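Local coordinates for protein D-xylonate dehydratase (Caulobacter crescentus, PDB 5OYN) that catalyses the dehydration of D-xylonate to 2-dehydro-3-deoxy-D-arabinonate in D-xylose breakdown, and of D-gluconate with similar efficiency, using a [2Fe-2S] cluster and magnesium, at residues 566-569 and 570-574; 341-344 and 345-349; 178-181 and 182-185. All coordinates share one frame; numbering follows the deposited sequence.

Contact 1: residues 566-569 and 570-574; sequences QEIY and RAHAS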
# COMPACT_ATOMS: atom_id res chain seq x y z
N GLN A 566 -16.02 0.91 -30.81
CA GLN A 566 -15.63 0.53 -32.16
C GLN A 566 -16.37 1.35 -33.21
O GLN A 566 -15.79 1.72 -34.24
CB GLN A 566 -15.87 -0.96 -32.37
CG GLN A 566 -14.87 -1.85 -31.66
CD GLN A 566 -15.21 -3.31 -31.81
OE1 GLN A 566 -15.94 -3.69 -32.73
NE2 GLN A 566 -14.70 -4.14 -30.91
N GLU A 567 -17.65 1.67 -32.96
CA GLU A 567 -18.38 2.56 -33.86
C GLU A 567 -17.69 3.91 -33.97
O GLU A 567 -17.46 4.42 -35.08
CB GLU A 567 -19.82 2.73 -33.40
CG GLU A 567 -20.53 3.87 -34.11
CD GLU A 567 -22.00 3.60 -34.40
OE1 GLU A 567 -22.71 4.55 -34.83
OE2 GLU A 567 -22.45 2.45 -34.19
N ILE A 568 -17.33 4.50 -32.83
CA ILE A 568 -16.61 5.77 -32.86
C ILE A 568 -15.28 5.60 -33.56
O ILE A 568 -14.92 6.40 -34.43
CB ILE A 568 -16.42 6.33 -31.44
CG1 ILE A 568 -17.75 6.76 -30.85
CG2 ILE A 568 -15.41 7.47 -31.47
CD1 ILE A 568 -17.82 6.55 -29.36
N TYR A 569 -14.52 4.56 -33.19
CA TYR A 569 -13.19 4.39 -33.77
C TYR A 569 -13.27 4.23 -35.28
O TYR A 569 -12.56 4.92 -36.03
CB TYR A 569 -12.50 3.18 -33.15
CG TYR A 569 -11.06 2.99 -33.60
CD1 TYR A 569 -10.01 3.62 -32.94
CD2 TYR A 569 -10.75 2.19 -34.70
CE1 TYR A 569 -8.69 3.45 -33.35
CE2 TYR A 569 -9.43 2.03 -35.13
CZ TYR A 569 -8.41 2.66 -34.45
OH TYR A 569 -7.09 2.50 -34.85
N ARG A 570 -14.13 3.33 -35.75
CA ARG A 570 -14.28 3.15 -37.19
C ARG A 570 -14.71 4.43 -37.88
O ARG A 570 -14.37 4.66 -39.05
CB ARG A 570 -15.27 2.01 -37.46
CG ARG A 570 -14.58 0.68 -37.69
CD ARG A 570 -15.57 -0.45 -37.80
NE ARG A 570 -14.96 -1.63 -38.40
CZ ARG A 570 -15.55 -2.82 -38.47
NH1 ARG A 570 -16.77 -2.99 -37.98
NH2 ARG A 570 -14.91 -3.84 -39.03
N ALA A 571 -15.41 5.32 -37.16
CA ALA A 571 -15.87 6.56 -37.77
C ALA A 571 -14.74 7.57 -37.96
O ALA A 571 -14.63 8.17 -39.03
CB ALA A 571 -17.00 7.16 -36.94
N HIS A 572 -13.90 7.78 -36.95
CA HIS A 572 -12.94 8.88 -36.97
C HIS A 572 -11.47 8.47 -37.11
O HIS A 572 -10.61 9.35 -37.23
CB HIS A 572 -13.10 9.72 -35.70
CG HIS A 572 -14.49 10.24 -35.48
ND1 HIS A 572 -14.87 11.52 -35.82
CD2 HIS A 572 -15.58 9.65 -34.94
CE1 HIS A 572 -16.14 11.69 -35.50
NE2 HIS A 572 -16.60 10.57 -34.96
N ALA A 573 -11.16 7.18 -37.10
CA ALA A 573 -9.76 6.75 -37.18
C ALA A 573 -9.21 6.90 -38.59
O ALA A 573 -9.83 6.46 -39.57
CB ALA A 573 -9.61 5.31 -36.70
N SER A 574 -8.02 7.49 -38.69
CA SER A 574 -7.26 7.59 -39.93
C SER A 574 -6.59 6.26 -40.25
O SER A 574 -6.76 5.26 -39.55
CB SER A 574 -6.21 8.69 -39.81
OG SER A 574 -4.96 8.17 -39.38
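Y569 and A573 meet one turn apart at the end of helix 564-572. The methyl CB of A573 sits over the centre of the tyrosine ring, 3.6 Å from the centroid and 12° off the ring normal, which makes it a CH-pi contact. With CG of Y569 anti to its backbone N (chi1 -175°), the ring leans along the helix toward that methyl. The backbone of the same pair is joined as well, A573 N giving its hydrogen to Y569 O at 2.9 Å, although A573 is the first residue to leave helical geometry. One turn earlier, R570 N bonds Q566 O at 2.8 Å. I568 O accepts H572 N at 3.0 Å and has a weak second donor in A571 N, which also reaches E567 O weakly; H572 N in turn makes a weak second bond to Y569 O. At the side of H572, CD2 turns the ring's edge to I568 O, 3.4 Å away and in the ring plane; the same carbon lies 4.1 Å from I568 CG2.

The polar side chains find their mates beyond this turn. R570 runs out extended from CG to NE, where NE bonds the carbonyl O of I465, NH1 the hydroxyl of T561 and NH2 the carbonyl O of P559, so each guanidinium nitrogen has an acceptor. Q566 OE1 takes the backbone N of M562. E567 OE2 forms a salt bridge with K587 of the second subunit and a hydrogen bond with its Y588. Y569 leans on L110 and N113 of helix 109-125, about 11 Å from the side chain of the magnesium ligand E101. This is the C-terminal turn of an alpha-helix, packed against helix 109-125 and bordering a subunit interface.

Contact 2: residues 341-344 and 345-349; sequences VLWE and LLQQG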
# COMPACT_ATOMS: atom_id res chain seq x y z
N VAL A 341 23.30 4.63 -27.73
CA VAL A 341 22.94 4.54 -29.14
C VAL A 341 22.91 5.93 -29.75
O VAL A 341 23.46 6.17 -30.83
CB VAL A 341 21.60 3.80 -29.30
CG1 VAL A 341 21.31 3.54 -30.76
CG2 VAL A 341 21.61 2.49 -28.50
N LEU A 342 22.27 6.88 -29.05
CA LEU A 342 22.21 8.25 -29.53
C LEU A 342 23.61 8.85 -29.69
O LEU A 342 23.85 9.65 -30.59
CB LEU A 342 21.37 9.10 -28.57
CG LEU A 342 19.87 8.78 -28.66
CD1 LEU A 342 19.10 9.51 -27.60
CD2 LEU A 342 19.30 9.09 -30.06
N TRP A 343 24.54 8.48 -28.80
CA TRP A 343 25.89 9.00 -28.90
C TRP A 343 26.54 8.58 -30.20
O TRP A 343 27.08 9.41 -30.95
CB TRP A 343 26.71 8.51 -27.71
CG TRP A 343 28.13 8.99 -27.64
CD1 TRP A 343 28.60 10.06 -26.93
CD2 TRP A 343 29.27 8.38 -28.26
NE1 TRP A 343 29.97 10.16 -27.08
CE2 TRP A 343 30.40 9.14 -27.89
CE3 TRP A 343 29.44 7.27 -29.09
CZ2 TRP A 343 31.68 8.83 -28.34
CZ3 TRP A 343 30.72 6.97 -29.53
CH2 TRP A 343 31.82 7.74 -29.15
N GLU A 344 26.49 7.28 -30.49
CA GLU A 344 26.94 6.73 -31.76
C GLU A 344 26.42 7.56 -32.92
O GLU A 344 27.19 8.01 -33.77
CB GLU A 344 26.47 5.27 -31.86
CG GLU A 344 27.38 4.30 -32.56
CD GLU A 344 28.77 4.16 -31.93
OE1 GLU A 344 28.88 4.12 -30.69
OE2 GLU A 344 29.75 4.09 -32.70
N LEU A 345 25.11 7.82 -32.95
CA LEU A 345 24.52 8.59 -34.04
C LEU A 345 25.06 10.02 -34.05
O LEU A 345 25.49 10.52 -35.10
CB LEU A 345 23.00 8.59 -33.92
CG LEU A 345 22.34 7.28 -34.37
CD1 LEU A 345 20.93 7.19 -33.83
CD2 LEU A 345 22.35 7.14 -35.90
N LEU A 346 25.04 10.69 -32.89
CA LEU A 346 25.50 12.07 -32.81
C LEU A 346 26.90 12.23 -33.40
O LEU A 346 27.20 13.23 -34.06
CB LEU A 346 25.47 12.52 -31.35
CG LEU A 346 26.00 13.92 -31.05
CD1 LEU A 346 24.87 14.91 -31.24
CD2 LEU A 346 26.56 14.00 -29.64
N GLN A 347 27.77 11.23 -33.18
CA GLN A 347 29.14 11.30 -33.69
C GLN A 347 29.20 11.27 -35.22
O GLN A 347 30.18 11.75 -35.80
CB GLN A 347 29.97 10.15 -33.12
CG GLN A 347 30.17 10.17 -31.61
CD GLN A 347 30.64 11.51 -31.08
OE1 GLN A 347 29.84 12.41 -30.84
NE2 GLN A 347 31.96 11.63 -30.87
N GLN A 348 28.19 10.70 -35.89
CA GLN A 348 28.15 10.68 -37.35
C GLN A 348 27.23 11.74 -37.93
O GLN A 348 26.80 11.62 -39.08
CB GLN A 348 27.71 9.31 -37.88
CG GLN A 348 28.35 8.15 -37.20
CD GLN A 348 29.81 8.08 -37.48
OE1 GLN A 348 30.22 8.06 -38.64
NE2 GLN A 348 30.62 8.07 -36.43
N GLY A 349 26.90 12.77 -37.15
CA GLY A 349 26.09 13.86 -37.67
C GLY A 349 24.68 13.50 -38.07
O GLY A 349 24.02 14.31 -38.73
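Q347 folds over the indole of W343, one helical turn back. Its CG is the atom that presses on the six-membered ring, 3.6 Å from the centroid and only 2° off the normal, a CH-pi contact. The glutamine chain bends at chi2 (-50°), which brings its amide back over the ring: amide and indole planes are 21° apart and stacked, and NE2 lies 3.8 Å from CZ2. On the tryptophan side, the carboxylate of E344 lies at the indole's rim, with its OE1 in the ring plane and 3.6 Å from W343 CE3.

The backbone fixes the spacing of this pair. Q347 N bonds W343 O at 3.0 Å, with a weak second bond to E344 O. The turn before is built the same way, L345 N to V341 O at 3.2 Å and L346 N to L342 O at 2.8 Å. Here alpha-helix 337-347 runs out, and its last bonds include i-to-i+3 ones, Q348 N to L345 O and G349 N to L346 O.

Further out, E344 is held in place by a salt bridge from its OE1 to R375 NH1 and a hydrogen bond from its OE2 to the backbone N of Y381, so the carboxylate that lies at the indole's rim is itself fixed from outside the helix. L342 and L346 pack on helix 363-367, where both touch L367. V341 and L345 face helix 270-282, both meeting A282, while W343 touches E371.

Contact 3: residues 178-181 and 182-185; sequences VIWR and SRRK
V178 accepts from S182 twice through its carbonyl O: the backbone N bonds it at 2.9 Å, and the hydroxyl OG reaches it weakly at 3.1 Å. I179 follows, its O taking R183 N at 2.9 Å, while its side chain packs on A200 of helix 193-202 and on L35 of the second subunit.

W180 lies alongside R183, both side chains pointing the same way. The guanidinium comes to the indole's edge rather than over its face, NH2 lying beside CZ3 and CE3 of W180, 3.5 Å from the latter, and the two planes are 33° apart. The R183 chain gets there by bending at chi2 and chi3 (-101°). Its NH1 makes a salt bridge with D31 of the second subunit and its NH2 one with the C-terminal carboxylate of H600 of the same neighbour. A leucine in its place would probably leave both of those carboxylates without this partner and the indole edge without its neighbour.

These are the i-to-i+3 and i-to-i+4 contacts of one alpha-helix, 177-187, which runs beside the metal site: the W180 side chain is about 8 Å from the bound magnesium, and its NE1 bonds T501 OG1. W180 O in turn lies over a face of the R184 guanidinium, 3.6 Å from NE.

At R181, the carbonyl O receives K185 N at 3.3 Å and R184 N, both weakly. R184 NH2 forms a salt bridge with D503, to which R181 NE makes a long, weak ion pair.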
# COMPACT_ATOMS: atom_id res chain seq x y z
N VAL A 178 9.71 -15.45 -28.18
CA VAL A 178 9.61 -16.85 -27.81
C VAL A 178 8.31 -17.45 -28.36
O VAL A 178 8.27 -18.62 -28.74
CB VAL A 178 9.76 -17.03 -26.28
CG1 VAL A 178 8.49 -16.63 -25.52
CG2 VAL A 178 10.15 -18.45 -25.94
N ILE A 179 7.25 -16.64 -28.47
CA ILE A 179 6.00 -17.16 -29.02
C ILE A 179 6.16 -17.49 -30.50
O ILE A 179 5.76 -18.57 -30.95
CB ILE A 179 4.85 -16.16 -28.79
CG1 ILE A 179 4.67 -15.84 -27.30
CG2 ILE A 179 3.56 -16.70 -29.40
CD1 ILE A 179 4.62 -17.04 -26.38
N TRP A 180 6.75 -16.58 -31.28
CA TRP A 180 6.88 -16.80 -32.72
C TRP A 180 7.86 -17.93 -33.03
O TRP A 180 7.62 -18.71 -33.96
CB TRP A 180 7.32 -15.53 -33.43
CG TRP A 180 6.84 -14.29 -32.77
CD1 TRP A 180 7.59 -13.22 -32.38
CD2 TRP A 180 5.49 -13.99 -32.41
NE1 TRP A 180 6.79 -12.27 -31.79
CE2 TRP A 180 5.50 -12.72 -31.79
CE3 TRP A 180 4.27 -14.67 -32.54
CZ2 TRP A 180 4.33 -12.11 -31.32
CZ3 TRP A 180 3.11 -14.06 -32.06
CH2 TRP A 180 3.15 -12.79 -31.46
N ARG A 181 8.97 -18.04 -32.27
CA ARG A 181 9.87 -19.18 -32.47
C ARG A 181 9.23 -20.48 -32.02
O ARG A 181 9.51 -21.54 -32.58
CB ARG A 181 11.19 -18.98 -31.72
CG ARG A 181 11.86 -17.65 -31.97
CD ARG A 181 13.38 -17.65 -31.75
NE ARG A 181 13.98 -16.61 -32.59
CZ ARG A 181 14.81 -15.65 -32.16
NH1 ARG A 181 15.18 -15.60 -30.88
NH2 ARG A 181 15.28 -14.75 -33.02
N SER A 182 8.36 -20.43 -31.01
CA SER A 182 7.77 -21.67 -30.54
C SER A 182 6.61 -22.11 -31.41
O SER A 182 6.30 -23.31 -31.43
CB SER A 182 7.31 -21.53 -29.08
OG SER A 182 8.43 -21.68 -28.22
N ARG A 183 5.97 -21.17 -32.13
CA ARG A 183 4.98 -21.55 -33.13
C ARG A 183 5.60 -22.40 -34.23
O ARG A 183 4.95 -23.31 -34.77
CB ARG A 183 4.31 -20.30 -33.71
CG ARG A 183 3.22 -19.69 -32.84
CD ARG A 183 2.05 -19.14 -33.65
NE ARG A 183 2.09 -17.69 -33.80
CZ ARG A 183 1.03 -16.88 -33.85
NH1 ARG A 183 -0.21 -17.36 -33.76
NH2 ARG A 183 1.19 -15.58 -34.01
N ARG A 184 6.87 -22.16 -34.55
CA ARG A 184 7.54 -22.90 -35.61
C ARG A 184 7.98 -24.28 -35.14
O ARG A 184 7.86 -25.25 -35.89
CB ARG A 184 8.74 -22.09 -36.11
CG ARG A 184 8.33 -20.75 -36.70
CD ARG A 184 9.50 -20.05 -37.34
NE ARG A 184 9.49 -18.62 -37.08
CZ ARG A 184 10.50 -17.96 -36.53
NH1 ARG A 184 11.61 -18.62 -36.18
NH2 ARG A 184 10.41 -16.65 -36.33
N LYS A 185 8.47 -24.38 -33.91
CA LYS A 185 8.94 -25.67 -33.42
C LYS A 185 7.78 -26.60 -33.07
O LYS A 185 7.90 -27.82 -33.20
CB LYS A 185 9.86 -25.45 -32.22
CG LYS A 185 10.88 -24.35 -32.46
CD LYS A 185 12.18 -24.64 -31.74
CE LYS A 185 12.61 -23.46 -30.88
NZ LYS A 185 13.77 -22.73 -31.45

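In the fold
Each contact lies along one helix, the first two at its C-terminal end; all are partly buried, their centres about 20 to 23 Å from the chain's centre, and none touches another. Contacts 2 and 3 both belong to the N-terminal dehydratase region, yet their centres are about 35 Å apart; contact 1 belongs to the C-terminal region and lies across the chain's centre from contact 2. The aromatic rings are used in two ways: the tyrosine and tryptophan of contacts 1 and 2 are covered on a face by aliphatic carbon, whereas the tryptophan of contact 3 meets an arginine at its edge. Contacts 1 and 3 send charged side chains to the second subunit, while contact 2, away from the metal sites, packs wholly within its own chain.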